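Side-chain contacts in mitogen activated protein kinase, putative (PDB 4QNY), which probably phosphorylates serine or threonine residues of other proteins as a mitogen-activated protein kinase, and binds an ATP analogue together with magnesium: residues 289-294 and 298-303; 218-223 and 283-288. All coordinates share one frame; numbering follows the deposited sequence.

Contact 1 (289-294 and 298-303); sequences RHMLVF and RRITVL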
loop_
_atom_site.group_PDB
_atom_site.type_symbol
_atom_site.label_atom_id
_atom_site.label_comp_id
_atom_site.label_asym_id
_atom_site.label_seq_id
_atom_site.Cartn_x
_atom_site.Cartn_y
_atom_site.Cartn_z
ATOM N N ARG A 289 -8.748 17.684 3.289
ATOM C CA ARG A 289 -9.912 17.652 4.168
ATOM C C ARG A 289 -10.927 16.604 3.725
ATOM O O ARG A 289 -11.454 15.847 4.543
ATOM C CB ARG A 289 -10.578 19.030 4.213
ATOM C CG ARG A 289 -11.942 19.044 4.884
ATOM C CD ARG A 289 -12.820 20.150 4.317
ATOM N NE ARG A 289 -13.080 19.956 2.894
ATOM C CZ ARG A 289 -14.085 19.233 2.408
ATOM N NH1 ARG A 289 -14.930 18.630 3.232
ATOM N NH2 ARG A 289 -14.245 19.111 1.097
ATOM N N HIS A 290 -11.194 16.562 2.423
ATOM C CA HIS A 290 -12.211 15.674 1.879
ATOM C C HIS A 290 -11.732 14.221 1.842
ATOM O O HIS A 290 -12.532 13.294 1.965
ATOM C CB HIS A 290 -12.618 16.135 0.478
ATOM C CG HIS A 290 -14.018 15.761 0.101
ATOM N ND1 HIS A 290 -14.665 16.303 -0.988
ATOM C CD2 HIS A 290 -14.895 14.903 0.674
ATOM C CE1 HIS A 290 -15.881 15.793 -1.074
ATOM N NE2 HIS A 290 -16.046 14.940 -0.078
ATOM N N MET A 291 -10.427 14.030 1.674
ATOM C CA MET A 291 -9.839 12.693 1.694
ATOM C C MET A 291 -9.879 12.094 3.095
ATOM O O MET A 291 -9.894 10.875 3.258
ATOM C CB MET A 291 -8.394 12.724 1.191
ATOM C CG MET A 291 -8.248 12.689 -0.320
ATOM S SD MET A 291 -6.519 12.729 -0.834
ATOM C CE MET A 291 -6.684 12.501 -2.601
ATOM N N LEU A 292 -9.888 12.958 4.104
ATOM C CA LEU A 292 -9.850 12.506 5.488
ATOM C C LEU A 292 -11.175 12.754 6.201
ATOM O O LEU A 292 -11.203 13.227 7.337
ATOM C CB LEU A 292 -8.705 13.190 6.239
ATOM C CG LEU A 292 -7.297 12.838 5.746
ATOM C CD1 LEU A 292 -6.239 13.646 6.484
ATOM C CD2 LEU A 292 -7.034 11.347 5.900
ATOM N N VAL A 293 -12.272 12.430 5.526
ATOM C CA VAL A 293 -13.597 12.521 6.124
ATOM C C VAL A 293 -13.918 11.226 6.861
ATOM O O VAL A 293 -13.686 10.135 6.337
ATOM C CB VAL A 293 -14.682 12.807 5.064
ATOM C CG1 VAL A 293 -16.075 12.693 5.669
ATOM C CG2 VAL A 293 -14.477 14.183 4.455
ATOM N N PHE A 294 -14.436 11.358 8.079
ATOM C CA PHE A 294 -14.764 10.219 8.935
ATOM C C PHE A 294 -15.645 9.188 8.230
ATOM O O PHE A 294 -15.245 8.037 8.047
ATOM C CB PHE A 294 -15.450 10.712 10.212
ATOM C CG PHE A 294 -15.895 9.611 11.130
ATOM C CD1 PHE A 294 -15.000 9.011 12.000
ATOM C CD2 PHE A 294 -17.214 9.185 11.133
ATOM C CE1 PHE A 294 -15.410 8.000 12.849
ATOM C CE2 PHE A 294 -17.630 8.175 11.977
ATOM C CZ PHE A 294 -16.728 7.583 12.837
ATOM N N ARG A 298 -19.240 9.940 2.795
ATOM C CA ARG A 298 -19.133 11.372 2.537
ATOM C C ARG A 298 -17.700 11.737 2.164
ATOM O O ARG A 298 -17.404 12.883 1.822
ATOM C CB ARG A 298 -19.594 12.174 3.756
ATOM C CG ARG A 298 -21.077 12.016 4.067
ATOM C CD ARG A 298 -21.375 12.299 5.531
ATOM N NE ARG A 298 -21.316 13.720 5.861
ATOM C CZ ARG A 298 -22.379 14.464 6.151
ATOM N NH1 ARG A 298 -22.233 15.750 6.443
ATOM N NH2 ARG A 298 -23.589 13.922 6.154
ATOM N N ARG A 299 -16.817 10.747 2.235
ATOM C CA ARG A 299 -15.423 10.914 1.846
ATOM C C ARG A 299 -15.303 10.962 0.326
ATOM O O ARG A 299 -16.068 10.307 -0.383
ATOM C CB ARG A 299 -14.575 9.776 2.418
ATOM C CG ARG A 299 -13.081 9.896 2.164
ATOM C CD ARG A 299 -12.348 8.689 2.722
ATOM N NE ARG A 299 -12.649 8.482 4.136
ATOM C CZ ARG A 299 -12.788 7.290 4.705
ATOM N NH1 ARG A 299 -12.653 6.187 3.982
ATOM N NH2 ARG A 299 -13.063 7.200 5.999
ATOM N N ILE A 300 -14.347 11.743 -0.169
ATOM C CA ILE A 300 -14.150 11.887 -1.605
ATOM C C ILE A 300 -13.755 10.546 -2.228
ATOM O O ILE A 300 -13.050 9.745 -1.615
ATOM C CB ILE A 300 -13.083 12.971 -1.923
ATOM C CG1 ILE A 300 -13.202 13.447 -3.372
ATOM C CG2 ILE A 300 -11.674 12.476 -1.614
ATOM C CD1 ILE A 300 -12.352 14.661 -3.683
ATOM N N THR A 301 -14.248 10.291 -3.436
ATOM C CA THR A 301 -13.922 9.059 -4.141
ATOM C C THR A 301 -12.680 9.268 -4.997
ATOM O O THR A 301 -12.205 10.393 -5.142
ATOM C CB THR A 301 -15.086 8.581 -5.028
ATOM O OG1 THR A 301 -15.352 9.560 -6.041
ATOM C CG2 THR A 301 -16.339 8.366 -4.193
ATOM N N VAL A 302 -12.156 8.183 -5.557
ATOM C CA VAL A 302 -10.963 8.260 -6.392
ATOM C C VAL A 302 -11.229 9.080 -7.654
ATOM O O VAL A 302 -10.420 9.927 -8.034
ATOM C CB VAL A 302 -10.461 6.859 -6.788
ATOM C CG1 VAL A 302 -9.276 6.965 -7.733
ATOM C CG2 VAL A 302 -10.087 6.064 -5.544
ATOM N N LEU A 303 -12.369 8.829 -8.290
ATOM C CA LEU A 303 -12.769 9.574 -9.481
ATOM C C LEU A 303 -12.887 11.066 -9.193
ATOM O O LEU A 303 -12.357 11.893 -9.936
ATOM C CB LEU A 303 -14.095 9.041 -10.028
ATOM C CG LEU A 303 -14.040 7.733 -10.816
ATOM C CD1 LEU A 303 -15.429 7.126 -10.940
ATOM C CD2 LEU A 303 -13.436 7.969 -12.192
#
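The backbone after His-290 leaves its helix at Leu-292, and after three intervening residues the chain returns beside it. CA atoms come to 4.9 Å between Val-293 and Arg-299. One main-chain bond joins the segments: Ile-300 N gives its hydrogen to His-290 O at 3.2 Å. It is almost straight (176°), but the donor lies above the carbonyl plane.

The imidazole of His-290 is covered on one face by Ile-300. CB of Ile-300 stands 3.7 Å from the ring centroid, a CH-pi contact. At the ring edge, in plane, NE2 of His-290 makes a weak bond to Arg-298 O (3.1 Å). Ile-300 also sends its CG2 to Met-291 CG at 3.7 Å.

Arg-299 runs out with CG anti to the backbone N (chi1 -176°) and bends at chi3. This lays its guanidinium edge-on to Val-293 O. NE lies 2.9 Å and NH2 3.0 Å from that oxygen, which takes both bonds. CB of Val-293 packs on Arg-299 CB at 4.0 Å.

The side-on grip fixes the rotation of the guanidinium. It leaves NH1 for a salt bridge to Glu-195, the glutamate of the Ala-Pro-Glu motif. This is the conserved arginine-glutamate pair of protein kinases. The carboxylate of Glu-195 probably balances the charge of the buried Arg-299, while the carbonyl of Val-293 accepts from its NE and NH2.

Contact 2 (218-223 and 283-288); sequences ELLGSR and EALDLL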
loop_
_atom_site.group_PDB
_atom_site.type_symbol
_atom_site.label_atom_id
_atom_site.label_comp_id
_atom_site.label_asym_id
_atom_site.label_seq_id
_atom_site.Cartn_x
_atom_site.Cartn_y
_atom_site.Cartn_z
ATOM N N GLU A 218 1.352 14.220 4.885
ATOM C CA GLU A 218 2.783 14.178 5.158
ATOM C C GLU A 218 3.585 14.877 4.063
ATOM O O GLU A 218 4.586 15.536 4.345
ATOM C CB GLU A 218 3.256 12.732 5.314
ATOM C CG GLU A 218 2.664 12.019 6.515
ATOM C CD GLU A 218 3.179 10.602 6.664
ATOM O OE1 GLU A 218 4.402 10.395 6.527
ATOM O OE2 GLU A 218 2.360 9.696 6.918
ATOM N N LEU A 219 3.140 14.728 2.818
ATOM C CA LEU A 219 3.794 15.375 1.684
ATOM C C LEU A 219 3.716 16.895 1.793
ATOM O O LEU A 219 4.626 17.606 1.368
ATOM C CB LEU A 219 3.166 14.912 0.366
ATOM C CG LEU A 219 3.471 13.480 -0.081
ATOM C CD1 LEU A 219 2.583 13.082 -1.248
ATOM C CD2 LEU A 219 4.940 13.329 -0.449
ATOM N N LEU A 220 2.626 17.385 2.376
ATOM C CA LEU A 220 2.419 18.820 2.543
ATOM C C LEU A 220 3.295 19.403 3.650
ATOM O O LEU A 220 3.254 20.604 3.914
ATOM C CB LEU A 220 0.946 19.112 2.836
ATOM C CG LEU A 220 0.003 19.070 1.632
ATOM C CD1 LEU A 220 -1.447 19.150 2.084
ATOM C CD2 LEU A 220 0.330 20.198 0.663
ATOM N N GLY A 221 4.080 18.547 4.299
ATOM C CA GLY A 221 5.022 18.992 5.310
ATOM C C GLY A 221 4.629 18.605 6.721
ATOM O O GLY A 221 4.336 19.470 7.547
ATOM N N SER A 222 4.631 17.305 7.003
ATOM C CA SER A 222 4.263 16.813 8.326
ATOM C C SER A 222 4.667 15.359 8.553
ATOM O O SER A 222 4.811 14.584 7.609
ATOM C CB SER A 222 2.755 16.958 8.546
ATOM O OG SER A 222 2.368 16.412 9.795
ATOM N N ARG A 223 4.852 15.004 9.819
ATOM C CA ARG A 223 4.998 13.611 10.228
ATOM C C ARG A 223 3.625 12.940 10.149
ATOM O O ARG A 223 2.620 13.639 10.008
ATOM C CB ARG A 223 5.583 13.531 11.644
ATOM C CG ARG A 223 7.098 13.670 11.698
ATOM C CD ARG A 223 7.786 12.384 11.263
ATOM N NE ARG A 223 7.529 11.289 12.196
ATOM C CZ ARG A 223 7.954 10.041 12.024
ATOM N NH1 ARG A 223 8.660 9.719 10.949
ATOM N NH2 ARG A 223 7.672 9.113 12.928
ATOM N N GLU A 283 -6.570 24.750 -2.407
ATOM C CA GLU A 283 -6.956 23.572 -3.175
ATOM C C GLU A 283 -6.391 22.303 -2.545
ATOM O O GLU A 283 -7.057 21.269 -2.503
ATOM C CB GLU A 283 -6.486 23.691 -4.628
ATOM C CG GLU A 283 -7.239 24.721 -5.458
ATOM C CD GLU A 283 -6.848 26.148 -5.126
ATOM O OE1 GLU A 283 -5.656 26.389 -4.839
ATOM O OE2 GLU A 283 -7.734 27.029 -5.150
ATOM N N ALA A 284 -5.157 22.390 -2.058
ATOM C CA ALA A 284 -4.500 21.254 -1.424
ATOM C C ALA A 284 -5.165 20.904 -0.101
ATOM O O ALA A 284 -5.326 19.730 0.236
ATOM C CB ALA A 284 -3.024 21.547 -1.211
ATOM N N LEU A 285 -5.550 21.931 0.648
ATOM C CA LEU A 285 -6.126 21.735 1.971
ATOM C C LEU A 285 -7.568 21.248 1.897
ATOM O O LEU A 285 -8.069 20.633 2.837
ATOM C CB LEU A 285 -6.043 23.028 2.783
ATOM C CG LEU A 285 -4.622 23.449 3.162
ATOM C CD1 LEU A 285 -4.637 24.676 4.061
ATOM C CD2 LEU A 285 -3.885 22.294 3.828
ATOM N N ASP A 286 -8.235 21.521 0.780
ATOM C CA ASP A 286 -9.591 21.023 0.589
ATOM C C ASP A 286 -9.581 19.548 0.216
ATOM O O ASP A 286 -10.379 18.764 0.732
ATOM C CB ASP A 286 -10.324 21.821 -0.485
ATOM C CG ASP A 286 -11.689 21.243 -0.794
ATOM O OD1 ASP A 286 -12.583 21.348 0.070
ATOM O OD2 ASP A 286 -11.868 20.677 -1.893
ATOM N N LEU A 287 -8.681 19.179 -0.691
ATOM C CA LEU A 287 -8.530 17.787 -1.097
ATOM C C LEU A 287 -8.121 16.934 0.097
ATOM O O LEU A 287 -8.595 15.812 0.263
ATOM C CB LEU A 287 -7.500 17.657 -2.220
ATOM C CG LEU A 287 -7.274 16.242 -2.758
ATOM C CD1 LEU A 287 -8.557 15.679 -3.347
ATOM C CD2 LEU A 287 -6.155 16.226 -3.787
ATOM N N LEU A 288 -7.242 17.483 0.928
ATOM C CA LEU A 288 -6.797 16.814 2.144
ATOM C C LEU A 288 -7.955 16.631 3.121
ATOM O O LEU A 288 -8.123 15.560 3.706
ATOM C CB LEU A 288 -5.667 17.609 2.803
ATOM C CG LEU A 288 -5.062 17.025 4.080
ATOM C CD1 LEU A 288 -4.476 15.654 3.804
ATOM C CD2 LEU A 288 -4.004 17.958 4.650
#
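Leu-220 carries the contact by apolar packing. It sits at the C-terminal end of helix 206-219 and points at one side of helix 282-291. The backbones stay well apart, with 8.3 Å between the CA atoms of Leu-220 and Ala-284. The side chain has CG anti to its carbonyl carbon (chi1 -78°), which carries the forked end across to the helix. The two methyls divide the work. CD1 meets Leu-288 CD2 at 3.8 Å, the closest touch between the segments, and also comes within 4.3 Å of Leu-285 CD2. CD2 reaches Ala-284 CB at 4.1 Å. The Leu-220 and Leu-288 side chains lie alongside one another and run in opposing senses. Ala-284 and Leu-288 are one helical turn apart, and the Leu-220 end rests on the helix at the short Ala-284 side chain. Tyr-277, Glu-124 and Ile-127 also touch Leu-220.

Hydrogen bonds act within each segment. Glu-218 O accepts from Gly-221 N at 3.1 Å and from Ser-222 N at 3.2 Å. This pair closes the helix end next to Leu-220. Gly-221 is the first residue to leave helical backbone angles, with phi 109°. In the other segment Leu-288 N bonds to Ala-284 O at 3.0 Å, so two of the touching residues are tied by regular helix bonding.

Beside the contact, Asp-286 forms a salt bridge with Arg-289 and a hydrogen bond with His-308, and so joins helix 282-291 to the later chain.

The arrangement belongs to the helical C-terminal lobe of the protein kinase fold. The end of helix 206-219, the long central helix F, packs here on helix 282-291, which corresponds to helix H.

Overall arrangement
From the N terminus, the chain builds the beta-rich N-terminal lobe first and then enters the helical lobe that holds both contacts. Contact 2 comes first. It closes a long loop of 59 residues, about half of them helical, that leaves helix 206-219 and returns at helix 282-291. Contact 1 follows on the same helix and closes a tight turn with three residues between its segments. The loops are in series and neither encloses nor crosses the other. Their centres lie about 13 Å apart. They touch where Ile-300 CD1 packs on Leu-287 CD1 at 3.9 Å. Helix 282-291 thus links the end of helix 206-219 to the lead-in of helix 302-306.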